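Local structure of probable zinc protease (Pseudomonas aeruginosa, 4NNZ) at residues 303-307 / 376-382. The protein forms one subunit of the heterodimeric zinc protease PA0371-PA0372 and probably acts as an M16-family metallopeptidase. Residues are numbered along the deposited sequence.
Sequences AFNRG and QLESVGL
A loop meets the C-terminal end of a helix in this small apolar contact: 303-307 connects the antiparallel strands 294-301 and 309-317, whereas segment 376-382 carries helix 367-379 into the following turn. The segments bury 286 Å² in total. Their CA atoms approach to 4.4 Å at R306 and V380 but stand 6.9 Å apart at F304 and L377. In the irregular loop N305 is extended (-83°, 156°) and R306 helical in its angles (-62°, -43°). G381 is left-handed (82°, 16°), where a CB would clash with the preceding carbonyl. Over it L382 N makes a 6→1 hydrogen bond to L377 O (2.9 Å), as at a Schellman end but without the 5→2 bond; V380 N makes an i to i-3 hydrogen bond to L377 O (3.1 Å). This leaves L377 CD2 and L382 CD1 4.0 Å apart, a paired apolar surface for F304. With chi1 in the m well, F304 CD1 lies 3.6 Å from L377 CD2 and 4.3 Å from L382 CD1, which sits at the ring edge. V380 packs on the loop backbone, its CG1 3.6 Å from F304 O and its CG2 3.4 Å from R306 N. The R306 side chain leads away to a cation-pi contact with Y41, while the backbone N of R306 hydrogen-bonds to the D87 carboxylate. Helices 262-276 and 386-396 both touch F304; helix 367-379 also rests on W34 of strand 28-35, so the contact bridges the chain's two α/β halves.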
ATOM      1  N   ALA A 303      11.194  17.092   6.830  1.00 41.45           N
ATOM      2  CA  ALA A 303      10.152  17.750   7.559  1.00 39.66           C
ATOM      3  C   ALA A 303       9.155  18.411   6.661  1.00 41.88           C
ATOM      4  O   ALA A 303       8.190  18.949   7.122  1.00 40.68           O
ATOM      5  CB  ALA A 303      10.751  18.772   8.479  1.00 40.74           C
ATOM      6  N   PHE A 304       9.394  18.367   5.367  1.00 39.46           N
ATOM      7  CA  PHE A 304       8.563  19.075   4.420  1.00 40.68           C
ATOM      8  C   PHE A 304       7.729  18.213   3.496  1.00 40.51           C
ATOM      9  O   PHE A 304       7.656  18.456   2.339  1.00 38.41           O
ATOM     10  CB  PHE A 304       9.366  20.095   3.641  1.00 38.99           C
ATOM     11  CG  PHE A 304      10.080  21.046   4.503  1.00 42.32           C
ATOM     12  CD1 PHE A 304       9.437  22.108   5.027  1.00 41.14           C
ATOM     13  CD2 PHE A 304      11.379  20.846   4.822  1.00 45.60           C
ATOM     14  CE1 PHE A 304      10.075  22.980   5.835  1.00 40.49           C
ATOM     15  CE2 PHE A 304      12.028  21.706   5.635  1.00 44.22           C
ATOM     16  CZ  PHE A 304      11.373  22.780   6.142  1.00 42.81           C
ATOM     17  N   ASN A 305       7.128  17.184   4.047  1.00 42.72           N
ATOM     18  CA  ASN A 305       6.191  16.336   3.333  1.00 43.01           C
ATOM     19  C   ASN A 305       4.761  16.826   3.252  1.00 37.43           C
ATOM     20  O   ASN A 305       4.284  17.548   4.066  1.00 34.72           O
ATOM     21  CB  ASN A 305       6.202  14.926   3.904  1.00 45.50           C
ATOM     22  CG  ASN A 305       7.390  14.131   3.471  1.00 44.38           C
ATOM     23  OD1 ASN A 305       7.805  14.186   2.333  1.00 50.61           O
ATOM     24  ND2 ASN A 305       7.929  13.377   4.371  1.00 41.89           N
ATOM     25  N   ARG A 306       4.082  16.345   2.251  1.00 36.79           N
ATOM     26  CA  ARG A 306       2.693  16.570   2.051  1.00 35.52           C
ATOM     27  C   ARG A 306       1.939  16.004   3.209  1.00 37.02           C
ATOM     28  O   ARG A 306       0.997  16.565   3.678  1.00 37.00           O
ATOM     29  CB  ARG A 306       2.321  15.757   0.857  1.00 35.25           C
ATOM     30  CG  ARG A 306       1.254  16.265  -0.038  1.00 35.70           C
ATOM     31  CD  ARG A 306       1.127  15.256  -1.141  1.00 37.85           C
ATOM     32  NE  ARG A 306      -0.243  15.010  -1.456  1.00 43.85           N
ATOM     33  CZ  ARG A 306      -0.776  13.836  -1.711  1.00 42.31           C
ATOM     34  NH1 ARG A 306      -0.078  12.740  -1.689  1.00 40.00           N
ATOM     35  NH2 ARG A 306      -2.041  13.783  -1.987  1.00 49.47           N
ATOM     36  N   GLY A 307       2.344  14.830   3.619  1.00 34.73           N
ATOM     37  CA  GLY A 307       1.781  14.152   4.741  1.00 37.72           C
ATOM     38  C   GLY A 307       2.830  13.877   5.779  1.00 38.80           C
ATOM     39  O   GLY A 307       3.700  14.645   5.990  1.00 38.84           O
ATOM     40  N   GLN A 376       8.849  23.179  -3.975  1.00 43.55           N
ATOM     41  CA  GLN A 376       8.683  22.074  -3.094  1.00 48.31           C
ATOM     42  C   GLN A 376       7.518  22.290  -2.155  1.00 46.89           C
ATOM     43  O   GLN A 376       6.653  21.481  -2.050  1.00 43.98           O
ATOM     44  CB  GLN A 376       9.937  21.961  -2.274  1.00 51.71           C
ATOM     45  CG  GLN A 376      10.621  20.648  -2.391  1.00 54.31           C
ATOM     46  CD  GLN A 376      10.529  19.908  -1.109  1.00 60.11           C
ATOM     47  OE1 GLN A 376       9.455  19.808  -0.534  1.00 71.11           O
ATOM     48  NE2 GLN A 376      11.649  19.379  -0.640  1.00 64.03           N
ATOM     49  N   LEU A 377       7.551  23.396  -1.451  1.00 42.48           N
ATOM     50  CA  LEU A 377       6.691  23.701  -0.353  1.00 42.44           C
ATOM     51  C   LEU A 377       5.317  23.867  -0.908  1.00 43.56           C
ATOM     52  O   LEU A 377       4.370  23.390  -0.358  1.00 43.59           O
ATOM     53  CB  LEU A 377       7.103  25.006   0.285  1.00 39.09           C
ATOM     54  CG  LEU A 377       8.361  25.008   1.116  1.00 40.45           C
ATOM     55  CD1 LEU A 377       8.848  26.405   1.383  1.00 42.56           C
ATOM     56  CD2 LEU A 377       8.191  24.240   2.381  1.00 37.81           C
ATOM     57  N   GLU A 378       5.234  24.563  -2.012  1.00 41.73           N
ATOM     58  CA  GLU A 378       4.002  24.794  -2.697  1.00 48.01           C
ATOM     59  C   GLU A 378       3.337  23.551  -3.281  1.00 45.49           C
ATOM     60  O   GLU A 378       2.159  23.519  -3.475  1.00 44.67           O
ATOM     61  CB  GLU A 378       4.183  25.891  -3.728  1.00 52.86           C
ATOM     62  CG  GLU A 378       3.053  26.890  -3.779  1.00 58.68           C
ATOM     63  CD  GLU A 378       3.160  27.977  -2.750  1.00 59.34           C
ATOM     64  OE1 GLU A 378       4.250  28.465  -2.495  1.00 61.40           O
ATOM     65  OE2 GLU A 378       2.136  28.367  -2.210  1.00 68.06           O
ATOM     66  N   SER A 379       4.113  22.543  -3.586  1.00 42.96           N
ATOM     67  CA  SER A 379       3.567  21.325  -4.097  1.00 40.72           C
ATOM     68  C   SER A 379       3.051  20.450  -2.986  1.00 41.50           C
ATOM     69  O   SER A 379       2.404  19.472  -3.210  1.00 38.55           O
ATOM     70  CB  SER A 379       4.621  20.606  -4.903  1.00 39.02           C
ATOM     71  OG  SER A 379       5.423  21.558  -5.517  1.00 40.00           O
ATOM     72  N   VAL A 380       3.372  20.828  -1.777  1.00 37.57           N
ATOM     73  CA  VAL A 380       3.141  20.010  -0.643  1.00 38.97           C
ATOM     74  C   VAL A 380       2.052  20.604   0.258  1.00 40.90           C
ATOM     75  O   VAL A 380       1.788  20.113   1.318  1.00 38.37           O
ATOM     76  CB  VAL A 380       4.513  19.768   0.020  1.00 38.71           C
ATOM     77  CG1 VAL A 380       4.583  20.122   1.476  1.00 37.38           C
ATOM     78  CG2 VAL A 380       5.035  18.398  -0.282  1.00 35.01           C
ATOM     79  N   GLY A 381       1.411  21.656  -0.200  1.00 45.50           N
ATOM     80  CA  GLY A 381       0.425  22.324   0.606  1.00 48.76           C
ATOM     81  C   GLY A 381       0.917  23.323   1.630  1.00 53.31           C
ATOM     82  O   GLY A 381       0.181  23.715   2.499  1.00 56.42           O
ATOM     83  N   LEU A 382       2.145  23.761   1.513  1.00 47.93           N
ATOM     84  CA  LEU A 382       2.687  24.678   2.457  1.00 46.31           C
ATOM     85  C   LEU A 382       2.991  25.921   1.669  1.00 49.68           C
ATOM     86  O   LEU A 382       3.347  25.834   0.529  1.00 48.12           O
ATOM     87  CB  LEU A 382       3.948  24.093   3.044  1.00 45.20           C
ATOM     88  CG  LEU A 382       3.859  22.823   3.861  1.00 44.91           C
ATOM     89  CD1 LEU A 382       5.218  22.373   4.321  1.00 43.28           C
ATOM     90  CD2 LEU A 382       3.000  23.048   5.061  1.00 47.74           C
TER